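Local coordinates for DNA mismatch repair protein MutL (Aquifex aeolicus, PDB 6LZI) that probably couples ATP binding and hydrolysis in a Bergerat-fold (GHKL-type) domain to DNA mismatch repair, and is captured here with ADP and magnesium, at residues 154-157 with 158-162; 234-238 with 239-243; 198-201 with 202-206; 162-165 with 166-170. One frame throughout, in Å; residues are numbered along the deposited sequence.

Contact 1 of 4, residues 154-157 with 158-162; sequences KKED and TERRK
Asp-157 and Arg-160 form a salt bridge across the opening turn of helix 156-173, where Lys-155 occupies the N-cap position. NH1 of Arg-160 meets OD1 of Asp-157 at 3.0 Å. The oxygen lies in the guanidinium plane and offers its anti lone pair; the carboxylate plane is turned 84° from the guanidinium, and the bridge is made through OD1. One face of the same guanidinium is covered by CB of Glu-156, 3.4 Å above the plane and over its centre. Arg-160 gets there by setting CG anti to its carbonyl carbon (chi1 -72°) and running extended from CG to NE, past O of Glu-156. Its NE is bridged in turn to Glu-184, beyond the helix. On another side of the turn, CE of Lys-154 presses on CG2 of Thr-158 at 3.4 Å, tighter than usual carbon contact. NZ of Lys-162 bonds to the syn lone pair of Glu-159 OE2 at a short 2.5 Å, and OE1 of Glu-159, a buried residue, takes the backbone N of Val-17 on helix 16-29. NZ of Lys-154 is modelled 2.7 Å from NZ of Lys-162, a doubtful spacing for two donors. Along the backbone, the N atoms of Glu-159, Arg-160 and Arg-161 bond to O of Lys-155, Glu-156 and Asp-157 in helical succession. At the start of the turn a water lies 3.1 Å from OG1 of Thr-158 and weakly accepts N of Lys-155 at 3.5 Å.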
loop_
_atom_site.group_PDB
_atom_site.type_symbol
_atom_site.label_atom_id
_atom_site.label_comp_id
_atom_site.label_asym_id
_atom_site.label_seq_id
_atom_site.Cartn_x
_atom_site.Cartn_y
_atom_site.Cartn_z
ATOM N N LYS A 154 -8.900 -6.727 15.785
ATOM C CA LYS A 154 -9.012 -5.504 16.537
ATOM C C LYS A 154 -10.260 -4.759 16.059
ATOM O O LYS A 154 -10.850 -5.099 15.018
ATOM C CB LYS A 154 -7.710 -4.692 16.397
ATOM C CG LYS A 154 -6.616 -5.195 17.365
ATOM C CD LYS A 154 -5.246 -5.337 16.741
ATOM C CE LYS A 154 -4.825 -4.100 15.942
ATOM N NZ LYS A 154 -3.453 -4.223 15.312
ATOM N N LYS A 155 -10.720 -3.815 16.895
ATOM C CA LYS A 155 -11.865 -2.986 16.526
ATOM C C LYS A 155 -11.677 -2.397 15.138
ATOM O O LYS A 155 -10.553 -2.172 14.695
ATOM C CB LYS A 155 -12.055 -1.855 17.523
ATOM C CG LYS A 155 -12.758 -2.270 18.749
ATOM C CD LYS A 155 -12.702 -1.118 19.740
ATOM C CE LYS A 155 -13.514 -1.366 20.993
ATOM N NZ LYS A 155 -13.416 -0.158 21.853
ATOM N N GLU A 156 -12.808 -2.110 14.483
ATOM C CA GLU A 156 -12.813 -1.566 13.128
ATOM C C GLU A 156 -11.937 -0.333 13.010
ATOM O O GLU A 156 -11.182 -0.178 12.041
ATOM C CB GLU A 156 -14.248 -1.228 12.725
ATOM C CG GLU A 156 -15.107 -2.421 12.322
ATOM C CD GLU A 156 -15.759 -3.146 13.488
ATOM O OE1 GLU A 156 -16.738 -2.625 14.083
ATOM O OE2 GLU A 156 -15.289 -4.245 13.820
ATOM N N ASP A 157 -12.004 0.569 14.000
ATOM C CA ASP A 157 -11.282 1.810 13.799
ATOM C C ASP A 157 -9.767 1.611 13.865
ATOM O O ASP A 157 -9.019 2.322 13.186
ATOM C CB ASP A 157 -11.731 2.889 14.791
ATOM C CG ASP A 157 -11.692 4.257 14.150
ATOM O OD1 ASP A 157 -12.582 4.501 13.309
ATOM O OD2 ASP A 157 -10.740 5.036 14.413
ATOM N N THR A 158 -9.299 0.653 14.674
ATOM C CA THR A 158 -7.885 0.317 14.670
ATOM C C THR A 158 -7.470 -0.318 13.335
ATOM O O THR A 158 -6.407 0.013 12.776
ATOM C CB THR A 158 -7.581 -0.617 15.849
ATOM O OG1 THR A 158 -7.890 0.048 17.083
ATOM C CG2 THR A 158 -6.131 -0.984 15.853
ATOM N N GLU A 159 -8.296 -1.220 12.802
ATOM C CA GLU A 159 -7.938 -1.826 11.522
ATOM C C GLU A 159 -7.938 -0.799 10.435
ATOM O O GLU A 159 -7.113 -0.870 9.525
ATOM C CB GLU A 159 -8.912 -2.929 11.141
ATOM C CG GLU A 159 -8.464 -4.320 11.500
ATOM C CD GLU A 159 -7.004 -4.599 11.104
ATOM O OE1 GLU A 159 -6.578 -4.598 9.895
ATOM O OE2 GLU A 159 -6.299 -4.858 12.065
ATOM N N ARG A 160 -8.854 0.172 10.529
ATOM C CA ARG A 160 -8.931 1.224 9.521
ATOM C C ARG A 160 -7.642 2.026 9.471
ATOM O O ARG A 160 -7.062 2.253 8.393
ATOM C CB ARG A 160 -10.078 2.165 9.847
ATOM C CG ARG A 160 -11.499 1.613 9.631
ATOM C CD ARG A 160 -12.547 2.382 10.500
ATOM N NE ARG A 160 -13.873 1.767 10.381
ATOM C CZ ARG A 160 -14.872 1.918 11.243
ATOM N NH1 ARG A 160 -14.731 2.691 12.320
ATOM N NH2 ARG A 160 -16.019 1.277 11.028
ATOM N N ARG A 161 -7.137 2.407 10.649
ATOM C CA ARG A 161 -5.963 3.266 10.670
ATOM C C ARG A 161 -4.741 2.529 10.133
ATOM O O ARG A 161 -3.902 3.136 9.446
ATOM C CB ARG A 161 -5.759 3.815 12.102
ATOM C CG ARG A 161 -6.812 4.863 12.578
ATOM C CD ARG A 161 -6.578 5.320 14.051
ATOM N NE ARG A 161 -5.419 4.649 14.659
ATOM C CZ ARG A 161 -5.496 3.699 15.591
ATOM N NH1 ARG A 161 -6.679 3.315 16.055
ATOM N NH2 ARG A 161 -4.390 3.140 16.070
ATOM N N LYS A 162 -4.664 1.210 10.354
ATOM C CA LYS A 162 -3.515 0.462 9.852
ATOM C C LYS A 162 -3.521 0.433 8.335
ATOM O O LYS A 162 -2.481 0.605 7.722
ATOM C CB LYS A 162 -3.487 -0.960 10.406
ATOM C CG LYS A 162 -3.260 -1.032 11.895
ATOM C CD LYS A 162 -3.901 -2.289 12.486
ATOM C CE LYS A 162 -3.210 -3.583 12.057
ATOM N NZ LYS A 162 -3.839 -4.863 12.681
HETATM O O HOH W 1 -8.568 -2.190 19.087
#

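Contact 2 of 4, residues 234-238 with 239-243; sequences YVFIN and KRPIQ
The Phe-236 ring overlaps Pro-241, its CE1 3.8 Å from CB of the proline ring, across a tight beta hairpin. Strands 232-237 and 240-242 are joined by a type I' turn from Ile-237 to Arg-240, and the hairpin forms one margin of the five-stranded sheet in the S5-like domain. Phe-236 and Pro-241 are an antiparallel non-hydrogen-bonded pair, and between the strands CA of Phe-236 makes a CA-H...O contact with O of Arg-240. Beyond the proline, the aromatic ring also meets Tyr-264 and Leu-172, so an alanine here would probably leave Pro-241 without its apolar partner and open a gap beside Leu-172 of helix 156-173. The other face of the hairpin carries Val-235, Ile-237 and Ile-242. CG1 of Ile-237 and CG1 of Ile-242 are squeezed to 3.5 Å; each branch stands anti to its own carbonyl carbon (chi1 -59° and -62°), which brings the two together. CG1 of Val-235 flanks CB of Ile-242 more loosely, at 4.0 Å. The backbones are tied by Ile-242 N to Val-235 O at 2.8 Å, almost straight at 172°, and by Ile-237 N to Arg-240 O at 2.9 Å. The returning bond from Arg-240 N to Ile-237 O closes the turn. At the corner, Asn-238 gives ND2 to O of Leu-267. One water joins Val-235 N to Ile-242 O; another accepts N of Lys-239 at 2.6 Å and donates weakly to O of Phe-236.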
loop_
_atom_site.group_PDB
_atom_site.type_symbol
_atom_site.label_atom_id
_atom_site.label_comp_id
_atom_site.label_asym_id
_atom_site.label_seq_id
_atom_site.Cartn_x
_atom_site.Cartn_y
_atom_site.Cartn_z
ATOM N N TYR A 234 9.657 8.851 9.146
ATOM C CA TYR A 234 9.534 7.810 8.142
ATOM C C TYR A 234 10.871 7.571 7.462
ATOM O O TYR A 234 11.631 8.509 7.191
ATOM C CB TYR A 234 8.485 8.200 7.097
ATOM C CG TYR A 234 7.090 8.294 7.653
ATOM C CD1 TYR A 234 6.692 9.389 8.385
ATOM C CD2 TYR A 234 6.177 7.252 7.470
ATOM C CE1 TYR A 234 5.416 9.451 8.920
ATOM C CE2 TYR A 234 4.892 7.322 7.977
ATOM C CZ TYR A 234 4.533 8.422 8.721
ATOM O OH TYR A 234 3.268 8.488 9.222
ATOM N N VAL A 235 11.165 6.309 7.202
ATOM C CA VAL A 235 12.437 5.909 6.626
ATOM C C VAL A 235 12.184 4.876 5.540
ATOM O O VAL A 235 11.578 3.827 5.794
ATOM C CB VAL A 235 13.392 5.309 7.666
ATOM C CG1 VAL A 235 14.678 4.935 6.970
ATOM C CG2 VAL A 235 13.629 6.280 8.812
ATOM N N PHE A 236 12.706 5.139 4.357
ATOM C CA PHE A 236 12.600 4.212 3.241
ATOM C C PHE A 236 14.021 3.931 2.809
ATOM O O PHE A 236 14.738 4.862 2.433
ATOM C CB PHE A 236 11.778 4.804 2.084
ATOM C CG PHE A 236 10.376 5.173 2.481
ATOM C CD1 PHE A 236 9.365 4.214 2.481
ATOM C CD2 PHE A 236 10.079 6.457 2.888
ATOM C CE1 PHE A 236 8.075 4.516 2.885
ATOM C CE2 PHE A 236 8.743 6.793 3.299
ATOM C CZ PHE A 236 7.757 5.828 3.267
ATOM N N ILE A 237 14.445 2.671 2.920
ATOM C CA ILE A 237 15.770 2.269 2.461
ATOM C C ILE A 237 15.590 1.465 1.180
ATOM O O ILE A 237 14.968 0.395 1.186
ATOM C CB ILE A 237 16.545 1.505 3.538
ATOM C CG1 ILE A 237 16.694 2.405 4.780
ATOM C CG2 ILE A 237 17.918 1.164 3.018
ATOM C CD1 ILE A 237 17.838 2.052 5.722
ATOM N N ASN A 238 16.135 1.997 0.092
ATOM C CA ASN A 238 16.027 1.433 -1.249
ATOM C C ASN A 238 14.572 1.094 -1.538
ATOM O O ASN A 238 14.199 -0.051 -1.797
ATOM C CB ASN A 238 16.937 0.212 -1.428
ATOM C CG ASN A 238 18.359 0.485 -1.011
ATOM O OD1 ASN A 238 18.664 1.543 -0.466
ATOM N ND2 ASN A 238 19.244 -0.477 -1.247
ATOM N N LYS A 239 13.740 2.124 -1.392
ATOM C CA LYS A 239 12.324 2.128 -1.736
ATOM C C LYS A 239 11.482 1.239 -0.820
ATOM O O LYS A 239 10.302 1.048 -1.085
ATOM C CB LYS A 239 12.118 1.743 -3.216
ATOM C CG LYS A 239 10.755 2.154 -3.825
ATOM C CD LYS A 239 10.530 1.489 -5.189
ATOM C CE LYS A 239 9.063 1.486 -5.613
ATOM N NZ LYS A 239 8.123 1.031 -4.522
ATOM N N ARG A 240 12.040 0.725 0.284
ATOM C CA ARG A 240 11.195 -0.090 1.145
ATOM C C ARG A 240 11.022 0.565 2.513
ATOM O O ARG A 240 11.972 1.148 3.038
ATOM C CB ARG A 240 11.789 -1.498 1.332
ATOM C CG ARG A 240 12.171 -2.169 0.041
ATOM C CD ARG A 240 12.999 -3.430 0.294
ATOM N NE ARG A 240 14.131 -3.521 -0.636
ATOM C CZ ARG A 240 14.813 -4.638 -0.901
ATOM N NH1 ARG A 240 14.483 -5.781 -0.311
ATOM N NH2 ARG A 240 15.826 -4.612 -1.764
ATOM N N PRO A 241 9.847 0.450 3.133
ATOM C CA PRO A 241 9.622 1.114 4.433
ATOM C C PRO A 241 10.326 0.390 5.583
ATOM O O PRO A 241 10.112 -0.801 5.814
ATOM C CB PRO A 241 8.105 1.073 4.594
ATOM C CG PRO A 241 7.584 0.395 3.340
ATOM C CD PRO A 241 8.668 -0.308 2.683
ATOM N N ILE A 242 11.134 1.141 6.333
ATOM C CA ILE A 242 11.911 0.652 7.466
ATOM C C ILE A 242 11.250 1.130 8.752
ATOM O O ILE A 242 10.978 2.324 8.905
ATOM C CB ILE A 242 13.358 1.168 7.372
ATOM C CG1 ILE A 242 14.015 0.635 6.107
ATOM C CG2 ILE A 242 14.175 0.811 8.600
ATOM C CD1 ILE A 242 14.048 -0.867 6.039
ATOM N N GLN A 243 11.019 0.212 9.691
ATOM C CA GLN A 243 10.446 0.567 10.988
ATOM C C GLN A 243 11.479 0.645 12.118
ATOM O O GLN A 243 11.097 0.888 13.270
ATOM C CB GLN A 243 9.340 -0.422 11.357
ATOM C CG GLN A 243 8.052 -0.225 10.592
ATOM C CD GLN A 243 7.444 1.153 10.813
ATOM O OE1 GLN A 243 7.317 1.946 9.873
ATOM N NE2 GLN A 243 7.060 1.443 12.057
HETATM O O HOH W 2 9.103 4.461 8.617
HETATM O O HOH W 3 14.608 4.526 -0.710
#

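Contact 3 of 4, residues 198-201 with 202-206; sequences ERVE and EVFQT
Glu-201 lies against Thr-206 where helix 196-204 ends and the chain turns away. CB of Glu-201 is 3.3 Å from O of Thr-206. CG, placed anti to the carbonyl carbon (chi1 -70°), touches the same oxygen at 3.2 Å, and CD passes it at 4.0 Å. The chain then continues extended, carrying OE1 to a salt bridge with Lys-197 and a hydrogen bond from N of Thr-208, so the carboxylate links the last turns of the helix to the segment beyond it. The backbone O of Glu-201 is held by two weak bonds, from N of Gln-205 and N of Thr-206, as Gln-205 leaves the helix with positive phi. Ahead of this end, N of Phe-204 bonds to O of Val-200 at 3.0 Å. That oxygen also lies at the edge of the Phe-204 ring, whose CD2 meets CG1 of Val-200 at 4.0 Å, while CG1 of Val-203 sits over one face. CD of Arg-199 rests on CG2 of Val-203 at 3.9 Å, and its folded chain delivers the guanidinium to the carbonyls of Ala-171, Val-177 and Lys-192. A water bridges O of Glu-198 and OE2 of Glu-202. Val-200, Val-203 and Phe-204 all touch Leu-172 of helix 156-173, with Leu-191 of strand 186-191 touching Val-203 and strand 260-266 meeting Val-200 and Phe-204.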
loop_
_atom_site.group_PDB
_atom_site.type_symbol
_atom_site.label_atom_id
_atom_site.label_comp_id
_atom_site.label_asym_id
_atom_site.label_seq_id
_atom_site.Cartn_x
_atom_site.Cartn_y
_atom_site.Cartn_z
ATOM N N GLU A 198 5.810 16.920 -4.046
ATOM C CA GLU A 198 4.369 17.180 -4.024
ATOM C C GLU A 198 3.617 16.062 -3.316
ATOM O O GLU A 198 2.657 16.328 -2.566
ATOM C CB GLU A 198 3.810 17.345 -5.431
ATOM C CG GLU A 198 4.219 18.639 -6.036
ATOM C CD GLU A 198 4.307 18.581 -7.552
ATOM O OE1 GLU A 198 3.980 17.530 -8.176
ATOM O OE2 GLU A 198 4.716 19.617 -8.125
ATOM N N ARG A 199 4.066 14.805 -3.525
ATOM C CA ARG A 199 3.386 13.651 -2.944
ATOM C C ARG A 199 3.602 13.598 -1.428
ATOM O O ARG A 199 2.654 13.364 -0.663
ATOM C CB ARG A 199 3.899 12.382 -3.627
ATOM C CG ARG A 199 3.494 11.044 -2.972
ATOM C CD ARG A 199 1.966 10.934 -2.811
ATOM N NE ARG A 199 1.309 10.930 -4.116
ATOM C CZ ARG A 199 1.124 9.871 -4.887
ATOM N NH1 ARG A 199 1.533 8.623 -4.598
ATOM N NH2 ARG A 199 0.424 10.052 -5.996
ATOM N N VAL A 200 4.816 13.888 -0.972
ATOM C CA VAL A 200 5.040 14.003 0.463
ATOM C C VAL A 200 4.123 15.036 1.074
ATOM O O VAL A 200 3.558 14.820 2.143
ATOM C CB VAL A 200 6.516 14.333 0.738
ATOM C CG1 VAL A 200 6.717 14.555 2.209
ATOM C CG2 VAL A 200 7.275 13.088 0.348
ATOM N N GLU A 201 4.022 16.187 0.428
ATOM C CA GLU A 201 3.312 17.299 1.022
ATOM C C GLU A 201 1.809 17.030 1.057
ATOM O O GLU A 201 1.137 17.393 2.033
ATOM C CB GLU A 201 3.706 18.555 0.283
ATOM C CG GLU A 201 5.141 18.878 0.630
ATOM C CD GLU A 201 5.697 20.086 -0.047
ATOM O OE1 GLU A 201 6.775 20.511 0.374
ATOM O OE2 GLU A 201 5.049 20.640 -0.961
ATOM N N GLU A 202 1.284 16.401 -0.000
ATOM C CA GLU A 202 -0.130 16.013 -0.003
ATOM C C GLU A 202 -0.410 15.032 1.129
ATOM O O GLU A 202 -1.419 15.167 1.837
ATOM C CB GLU A 202 -0.525 15.411 -1.356
ATOM C CG GLU A 202 -0.511 16.381 -2.523
ATOM C CD GLU A 202 -1.410 17.602 -2.312
ATOM O OE1 GLU A 202 -2.587 17.470 -1.883
ATOM O OE2 GLU A 202 -0.901 18.701 -2.552
ATOM N N VAL A 203 0.484 14.037 1.312
ATOM C CA VAL A 203 0.282 12.987 2.327
ATOM C C VAL A 203 0.261 13.590 3.721
ATOM O O VAL A 203 -0.601 13.266 4.542
ATOM C CB VAL A 203 1.371 11.902 2.222
ATOM C CG1 VAL A 203 1.427 10.951 3.566
ATOM C CG2 VAL A 203 1.171 11.030 0.991
ATOM N N PHE A 204 1.236 14.433 4.032
ATOM C CA PHE A 204 1.353 14.943 5.395
ATOM C C PHE A 204 0.694 16.299 5.620
ATOM O O PHE A 204 0.732 16.803 6.752
ATOM C CB PHE A 204 2.823 14.966 5.811
ATOM C CG PHE A 204 3.380 13.578 5.964
ATOM C CD1 PHE A 204 2.996 12.758 7.032
ATOM C CD2 PHE A 204 4.159 13.061 4.964
ATOM C CE1 PHE A 204 3.467 11.442 7.112
ATOM C CE2 PHE A 204 4.640 11.787 4.985
ATOM C CZ PHE A 204 4.297 10.926 6.089
ATOM N N GLN A 205 0.095 16.888 4.578
ATOM C CA GLN A 205 -0.617 18.157 4.638
ATOM C C GLN A 205 0.236 19.276 5.254
ATOM O O GLN A 205 -0.189 20.013 6.141
ATOM C CB GLN A 205 -1.943 17.981 5.395
ATOM C CG GLN A 205 -2.777 16.867 4.796
ATOM C CD GLN A 205 -4.251 17.086 4.953
ATOM O OE1 GLN A 205 -4.699 17.755 5.881
ATOM N NE2 GLN A 205 -5.025 16.542 4.025
ATOM N N THR A 206 1.469 19.400 4.764
ATOM C CA THR A 206 2.333 20.443 5.252
ATOM C C THR A 206 3.367 20.708 4.175
ATOM O O THR A 206 3.603 19.866 3.307
ATOM C CB THR A 206 2.992 20.036 6.569
ATOM O OG1 THR A 206 3.755 21.132 7.069
ATOM C CG2 THR A 206 3.866 18.798 6.328
HETATM O O HOH W 4 1.569 18.855 -2.756
#

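Contact 4 of 4, residues 162-165 with 166-170; sequences KVLE and LIKEY
Lys-162 accepts N of Leu-166 on its backbone O at 3.0 Å, an ordinary i to i+4 bond in the middle of helix 156-173, while its ammonium goes back to Glu-159. Val-163 comes next: its O takes N of Ile-167, and its CG1 faces CG1 of Ile-167 at 4.3 Å, both on the buried side. CG1 of Ile-167 stands anti to the carbonyl carbon (chi1 -59°), which places it 3.3 Å from O of Val-163. Leu-164 turns its branch along the helix to Lys-168, whose CE lies 3.7 Å from both CG and CD1 of the leucine. With CG anti to the carbonyl carbon (chi1 -71°) and the rest extended, the lysine runs back along the helix, its methylenes over O of Leu-164. Glu-165 bends at CG so that OE1 approaches CD of Lys-168 at 3.8 Å and stays 4.2 Å from its NZ, near but beyond a salt bridge. With a serine in place of Lys-168, the Leu-164 side chain would probably lose the aliphatic cover that CE provides and OE1 of Glu-165 the positive charge beside it. Val-163 and Ile-167 pack on strand 178-183, through Leu-181 and Phe-179, and Leu-166 and Ile-167 also meet Val-20 of helix 16-29. Such an amphipathic helix, layered on a mixed sheet beside a second helix, is characteristic of the alpha/beta sandwich of Bergerat-fold ATPases.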
loop_
_atom_site.group_PDB
_atom_site.type_symbol
_atom_site.label_atom_id
_atom_site.label_comp_id
_atom_site.label_asym_id
_atom_site.label_seq_id
_atom_site.Cartn_x
_atom_site.Cartn_y
_atom_site.Cartn_z
ATOM N N LYS A 162 -4.664 1.210 10.354
ATOM C CA LYS A 162 -3.515 0.462 9.852
ATOM C C LYS A 162 -3.521 0.433 8.335
ATOM O O LYS A 162 -2.481 0.605 7.722
ATOM C CB LYS A 162 -3.487 -0.960 10.406
ATOM C CG LYS A 162 -3.260 -1.032 11.895
ATOM C CD LYS A 162 -3.901 -2.289 12.486
ATOM C CE LYS A 162 -3.210 -3.583 12.057
ATOM N NZ LYS A 162 -3.839 -4.863 12.681
ATOM N N VAL A 163 -4.709 0.334 7.728
ATOM C CA VAL A 163 -4.841 0.342 6.282
ATOM C C VAL A 163 -4.561 1.737 5.746
ATOM O O VAL A 163 -3.868 1.894 4.732
ATOM C CB VAL A 163 -6.254 -0.142 5.855
ATOM C CG1 VAL A 163 -6.490 0.191 4.349
ATOM C CG2 VAL A 163 -6.384 -1.596 6.069
ATOM N N LEU A 164 -4.998 2.762 6.470
ATOM C CA LEU A 164 -4.693 4.143 6.073
ATOM C C LEU A 164 -3.193 4.407 6.064
ATOM O O LEU A 164 -2.661 4.931 5.059
ATOM C CB LEU A 164 -5.395 5.141 6.986
ATOM C CG LEU A 164 -5.150 6.626 6.618
ATOM C CD1 LEU A 164 -5.501 6.898 5.201
ATOM C CD2 LEU A 164 -6.013 7.504 7.556
ATOM N N GLU A 165 -2.492 3.989 7.149
ATOM C CA GLU A 165 -1.029 4.128 7.206
ATOM C C GLU A 165 -0.318 3.338 6.105
ATOM O O GLU A 165 0.643 3.826 5.501
ATOM C CB GLU A 165 -0.478 3.648 8.563
ATOM C CG GLU A 165 -0.631 4.671 9.712
ATOM C CD GLU A 165 -0.181 6.072 9.295
ATOM O OE1 GLU A 165 -1.031 7.002 9.245
ATOM O OE2 GLU A 165 1.021 6.226 8.963
ATOM N N LEU A 166 -0.739 2.096 5.863
ATOM C CA LEU A 166 -0.170 1.309 4.765
ATOM C C LEU A 166 -0.307 1.999 3.424
ATOM O O LEU A 166 0.627 1.987 2.628
ATOM C CB LEU A 166 -0.835 -0.072 4.706
ATOM C CG LEU A 166 -0.350 -0.952 3.556
ATOM C CD1 LEU A 166 1.077 -1.483 3.869
ATOM C CD2 LEU A 166 -1.342 -2.101 3.218
ATOM N N ILE A 167 -1.491 2.536 3.111
ATOM C CA ILE A 167 -1.646 3.163 1.781
ATOM C C ILE A 167 -0.801 4.431 1.695
ATOM O O ILE A 167 -0.194 4.713 0.662
ATOM C CB ILE A 167 -3.121 3.466 1.467
ATOM C CG1 ILE A 167 -3.948 2.169 1.493
ATOM C CG2 ILE A 167 -3.160 4.215 0.096
ATOM C CD1 ILE A 167 -3.464 1.061 0.523
ATOM N N LYS A 168 -0.677 5.173 2.807
ATOM C CA LYS A 168 0.235 6.313 2.812
ATOM C C LYS A 168 1.647 5.870 2.512
ATOM O O LYS A 168 2.368 6.535 1.760
ATOM C CB LYS A 168 0.175 7.054 4.156
ATOM C CG LYS A 168 -1.132 7.810 4.317
ATOM C CD LYS A 168 -1.226 8.461 5.704
ATOM C CE LYS A 168 -2.619 9.173 5.785
ATOM N NZ LYS A 168 -2.683 10.122 6.929
ATOM N N GLU A 169 2.042 4.729 3.071
ATOM C CA GLU A 169 3.409 4.240 2.887
ATOM C C GLU A 169 3.687 3.874 1.442
ATOM O O GLU A 169 4.747 4.208 0.899
ATOM C CB GLU A 169 3.598 3.062 3.814
ATOM C CG GLU A 169 4.836 2.233 3.697
ATOM C CD GLU A 169 4.830 1.202 4.825
ATOM O OE1 GLU A 169 4.507 0.023 4.538
ATOM O OE2 GLU A 169 5.091 1.602 5.986
ATOM N N TYR A 170 2.750 3.188 0.800
ATOM C CA TYR A 170 2.872 2.942 -0.637
ATOM C C TYR A 170 2.791 4.248 -1.447
ATOM O O TYR A 170 3.465 4.421 -2.480
ATOM C CB TYR A 170 1.716 2.051 -1.086
ATOM C CG TYR A 170 1.906 0.601 -0.800
ATOM C CD1 TYR A 170 2.846 -0.095 -1.450
ATOM C CD2 TYR A 170 1.060 -0.084 0.073
ATOM C CE1 TYR A 170 3.015 -1.424 -1.248
ATOM C CE2 TYR A 170 1.214 -1.459 0.294
ATOM C CZ TYR A 170 2.223 -2.100 -0.377
ATOM O OH TYR A 170 2.422 -3.465 -0.269
#

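How the contacts relate
From the N terminus, contact 1 forms the first turns of helix 156-173 and contact 4 continues it, the two overlapping at Lys-162. Contact 3 follows at the C-terminal end of helix 196-204, and contact 2 closes the hairpin 234-238 to 239-243. Each is a local turn; none nests within or crosses another. In space the last three gather at the junction of the ATPase part and the S5-like sheet: contact 3 meets contact 4 through Val-203 and Lys-168, contact 2 meets contact 3 where Tyr-234 reaches Phe-204, and contacts 2 and 4 join where Tyr-234 OH probably bonds to Glu-165 and Pro-241 packs on Glu-169. Contact 1 stands apart from contacts 2 and 3.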